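Dps family DNA-binding stress response protein (Thermosynechococcus elongatus, PDB 2C41) probably binds and oxidises iron as a twelve-subunit stress protein and may also bind DNA. Local coordinates at residues E100-N105 / W144-F149. Sequence-based numbering, arbitrary orientation.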
ATOM      1  N   GLU C 100      22.600 -21.277  22.258  1.00 14.51           N
ATOM      2  CA  GLU C 100      23.427 -22.455  22.002  1.00 14.87           C
ATOM      3  C   GLU C 100      22.586 -23.634  21.491  1.00 14.70           C
ATOM      4  O   GLU C 100      22.984 -24.328  20.552  1.00 14.50           O
ATOM      5  CB  GLU C 100      24.214 -22.835  23.254  1.00 15.53           C
ATOM      6  CG  GLU C 100      25.179 -21.741  23.724  1.00 16.90           C
ATOM      7  CD  GLU C 100      26.598 -21.895  23.202  1.00 20.58           C
ATOM      8  OE1 GLU C 100      26.783 -22.491  22.112  1.00 22.79           O
ATOM      9  OE2 GLU C 100      27.534 -21.408  23.884  1.00 20.87           O
ATOM     10  N   GLU C 101      21.426 -23.842  22.110  1.00 14.62           N
ATOM     11  CA  GLU C 101      20.489 -24.890  21.696  1.00 14.66           C
ATOM     12  C   GLU C 101      20.017 -24.649  20.261  1.00 14.38           C
ATOM     13  O   GLU C 101      20.004 -25.569  19.443  1.00 14.09           O
ATOM     14  CB  GLU C 101      19.283 -24.928  22.643  1.00 14.67           C
ATOM     15  CG  GLU C 101      18.301 -26.049  22.361  1.00 15.52           C
ATOM     16  CD  GLU C 101      17.234 -26.149  23.428  1.00 17.04           C
ATOM     17  OE1 GLU C 101      17.342 -27.055  24.275  1.00 18.48           O
ATOM     18  OE2 GLU C 101      16.309 -25.309  23.435  1.00 15.05           O
ATOM     19  N   ALA C 102      19.631 -23.406  19.968  1.00 13.93           N
ATOM     20  CA  ALA C 102      19.179 -23.026  18.624  1.00 13.86           C
ATOM     21  C   ALA C 102      20.256 -23.308  17.580  1.00 13.84           C
ATOM     22  O   ALA C 102      19.968 -23.890  16.530  1.00 13.39           O
ATOM     23  CB  ALA C 102      18.765 -21.551  18.585  1.00 13.97           C
ATOM     24  N   ILE C 103      21.495 -22.910  17.875  1.00 13.44           N
ATOM     25  CA  ILE C 103      22.611 -23.137  16.960  1.00 13.39           C
ATOM     26  C   ILE C 103      22.786 -24.628  16.668  1.00 13.38           C
ATOM     27  O   ILE C 103      22.873 -25.030  15.502  1.00 12.87           O
ATOM     28  CB  ILE C 103      23.922 -22.559  17.508  1.00 13.08           C
ATOM     29  CG1 ILE C 103      23.869 -21.029  17.471  1.00 12.84           C
ATOM     30  CG2 ILE C 103      25.116 -23.053  16.681  1.00 13.70           C
ATOM     31  CD1 ILE C 103      24.869 -20.357  18.393  1.00 13.60           C
ATOM     32  N   ALA C 104      22.813 -25.439  17.725  1.00 13.13           N
ATOM     33  CA  ALA C 104      22.983 -26.884  17.582  1.00 13.48           C
ATOM     34  C   ALA C 104      21.887 -27.484  16.698  1.00 13.65           C
ATOM     35  O   ALA C 104      22.170 -28.290  15.814  1.00 13.65           O
ATOM     36  CB  ALA C 104      23.007 -27.563  18.957  1.00 13.49           C
ATOM     37  N   ASN C 105      20.643 -27.064  16.930  1.00 13.48           N
ATOM     38  CA  ASN C 105      19.514 -27.549  16.155  1.00 13.64           C
ATOM     39  C   ASN C 105      19.617 -27.091  14.704  1.00 13.55           C
ATOM     40  O   ASN C 105      19.409 -27.891  13.792  1.00 13.41           O
ATOM     41  CB  ASN C 105      18.186 -27.106  16.792  1.00 13.72           C
ATOM     42  CG  ASN C 105      17.692 -28.063  17.888  1.00 14.42           C
ATOM     43  OD1 ASN C 105      16.884 -27.678  18.743  1.00 16.73           O
ATOM     44  ND2 ASN C 105      18.141 -29.306  17.844  1.00 11.98           N
ATOM     45  N   TRP C 144      24.379 -17.999  11.697  1.00 13.30           N
ATOM     46  CA  TRP C 144      25.326 -16.891  11.755  1.00 13.97           C
ATOM     47  C   TRP C 144      24.896 -15.820  12.784  1.00 13.75           C
ATOM     48  O   TRP C 144      25.685 -15.452  13.655  1.00 13.67           O
ATOM     49  CB  TRP C 144      25.554 -16.308  10.354  1.00 14.61           C
ATOM     50  CG  TRP C 144      26.064 -14.903  10.355  1.00 15.29           C
ATOM     51  CD1 TRP C 144      27.132 -14.406  11.048  1.00 16.61           C
ATOM     52  CD2 TRP C 144      25.516 -13.814   9.617  1.00 16.63           C
ATOM     53  NE1 TRP C 144      27.273 -13.058  10.794  1.00 16.98           N
ATOM     54  CE2 TRP C 144      26.294 -12.673   9.913  1.00 17.20           C
ATOM     55  CE3 TRP C 144      24.432 -13.689   8.734  1.00 16.58           C
ATOM     56  CZ2 TRP C 144      26.019 -11.416   9.362  1.00 17.65           C
ATOM     57  CZ3 TRP C 144      24.164 -12.438   8.177  1.00 17.08           C
ATOM     58  CH2 TRP C 144      24.958 -11.319   8.499  1.00 16.80           C
ATOM     59  N   PHE C 145      23.653 -15.339  12.684  1.00 13.49           N
ATOM     60  CA  PHE C 145      23.109 -14.362  13.644  1.00 13.84           C
ATOM     61  C   PHE C 145      23.279 -14.824  15.089  1.00 13.79           C
ATOM     62  O   PHE C 145      23.786 -14.085  15.945  1.00 13.88           O
ATOM     63  CB  PHE C 145      21.616 -14.105  13.372  1.00 14.04           C
ATOM     64  CG  PHE C 145      21.345 -12.916  12.477  1.00 14.97           C
ATOM     65  CD1 PHE C 145      21.764 -12.913  11.149  1.00 15.53           C
ATOM     66  CD2 PHE C 145      20.642 -11.815  12.960  1.00 16.58           C
ATOM     67  CE1 PHE C 145      21.507 -11.814  10.319  1.00 16.44           C
ATOM     68  CE2 PHE C 145      20.372 -10.711  12.137  1.00 16.10           C
ATOM     69  CZ  PHE C 145      20.804 -10.715  10.818  1.00 15.53           C
ATOM     70  N   LEU C 146      22.851 -16.056  15.356  1.00 13.45           N
ATOM     71  CA  LEU C 146      22.907 -16.620  16.704  1.00 13.69           C
ATOM     72  C   LEU C 146      24.340 -16.698  17.225  1.00 13.75           C
ATOM     73  O   LEU C 146      24.613 -16.309  18.362  1.00 13.60           O
ATOM     74  CB  LEU C 146      22.270 -18.008  16.712  1.00 13.03           C
ATOM     75  CG  LEU C 146      20.848 -18.327  17.204  1.00 15.57           C
ATOM     76  CD1 LEU C 146      20.003 -17.141  17.614  1.00 14.44           C
ATOM     77  CD2 LEU C 146      20.127 -19.222  16.200  1.00 14.34           C
ATOM     78  N   LYS C 147      25.247 -17.194  16.387  1.00 13.79           N
ATOM     79  CA  LYS C 147      26.653 -17.320  16.764  1.00 14.25           C
ATOM     80  C   LYS C 147      27.264 -15.976  17.146  1.00 14.26           C
ATOM     81  O   LYS C 147      28.069 -15.899  18.078  1.00 14.31           O
ATOM     82  CB  LYS C 147      27.459 -17.982  15.640  1.00 14.31           C
ATOM     83  CG  LYS C 147      27.245 -19.489  15.551  1.00 14.55           C
ATOM     84  CD  LYS C 147      27.898 -20.067  14.284  1.00 15.74           C
ATOM     85  CE  LYS C 147      29.421 -19.834  14.257  1.00 17.79           C
ATOM     86  NZ  LYS C 147      30.105 -20.642  15.295  1.00 20.08           N
ATOM     87  N   GLU C 148      26.881 -14.917  16.436  1.00 14.38           N
ATOM     88  CA  GLU C 148      27.387 -13.576  16.747  1.00 14.85           C
ATOM     89  C   GLU C 148      27.079 -13.168  18.190  1.00 14.65           C
ATOM     90  O   GLU C 148      27.907 -12.540  18.842  1.00 14.33           O
ATOM     91  CB  GLU C 148      26.839 -12.529  15.768  1.00 15.22           C
ATOM     92  CG  GLU C 148      27.341 -12.689  14.323  1.00 17.22           C
ATOM     93  CD  GLU C 148      28.864 -12.748  14.236  1.00 21.96           C
ATOM     94  OE1 GLU C 148      29.402 -13.570  13.454  1.00 23.35           O
ATOM     95  OE2 GLU C 148      29.530 -11.993  14.977  1.00 21.95           O
ATOM     96  N   PHE C 149      25.897 -13.532  18.688  1.00 14.78           N
ATOM     97  CA  PHE C 149      25.516 -13.189  20.065  1.00 15.00           C
ATOM     98  C   PHE C 149      26.428 -13.838  21.106  1.00 15.55           C
ATOM     99  O   PHE C 149      26.537 -13.356  22.235  1.00 15.40           O
ATOM    100  CB  PHE C 149      24.065 -13.563  20.328  1.00 15.22           C
ATOM    101  CG  PHE C 149      23.087 -12.537  19.840  1.00 15.50           C
ATOM    102  CD1 PHE C 149      22.590 -12.588  18.538  1.00 16.37           C
ATOM    103  CD2 PHE C 149      22.672 -11.507  20.681  1.00 16.22           C
ATOM    104  CE1 PHE C 149      21.676 -11.625  18.089  1.00 16.73           C
ATOM    105  CE2 PHE C 149      21.764 -10.540  20.245  1.00 16.06           C
ATOM    106  CZ  PHE C 149      21.265 -10.596  18.951  1.00 15.77           C
TER
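Ile103 and Leu146 carry the apolar packing between helix 95-122 and helix 126-149. Their side chains run past each other in opposite directions. Ile103 CG1 lies 3.5 Å from Leu146 CB, so the touch falls near the root of the leucine. Further out, the CD2 branch of Leu146 reaches the methyl of Ala102, with CD2 3.6 Å from Ala102 CB. Leu146 thus spans two successive residues of the facing helix. Ile103 CG1 stands anti to its carbonyl carbon (chi1 -71°), and CD1 extends on to Lys147. There the isoleucine crosses the lysine chain at about a right angle, with Ile103 CD1 3.8 Å from Lys147 CG. This is contact with the aliphatic part of the lysine; the chain then bends at its last two torsions, and Lys147 also packs on Asp70 of a neighbouring subunit.

The helix segments run roughly antiparallel at 146°, with axes 9.4 Å apart, as expected for neighbours in the four-helix bundle of the ferritin-like fold. Tyr29 and Tyr32 of helix 6-35 pack against Leu146 and Ala102, respectively. With an alanine at Ile103, CG1 and CD1 are gone, which would probably open a gap beside Leu146 CB and leave Lys147 CG without the methyl it rests on. No hydrogen bond joins the two segments, so their direct contact here rests on close packing and burial of aliphatic groups.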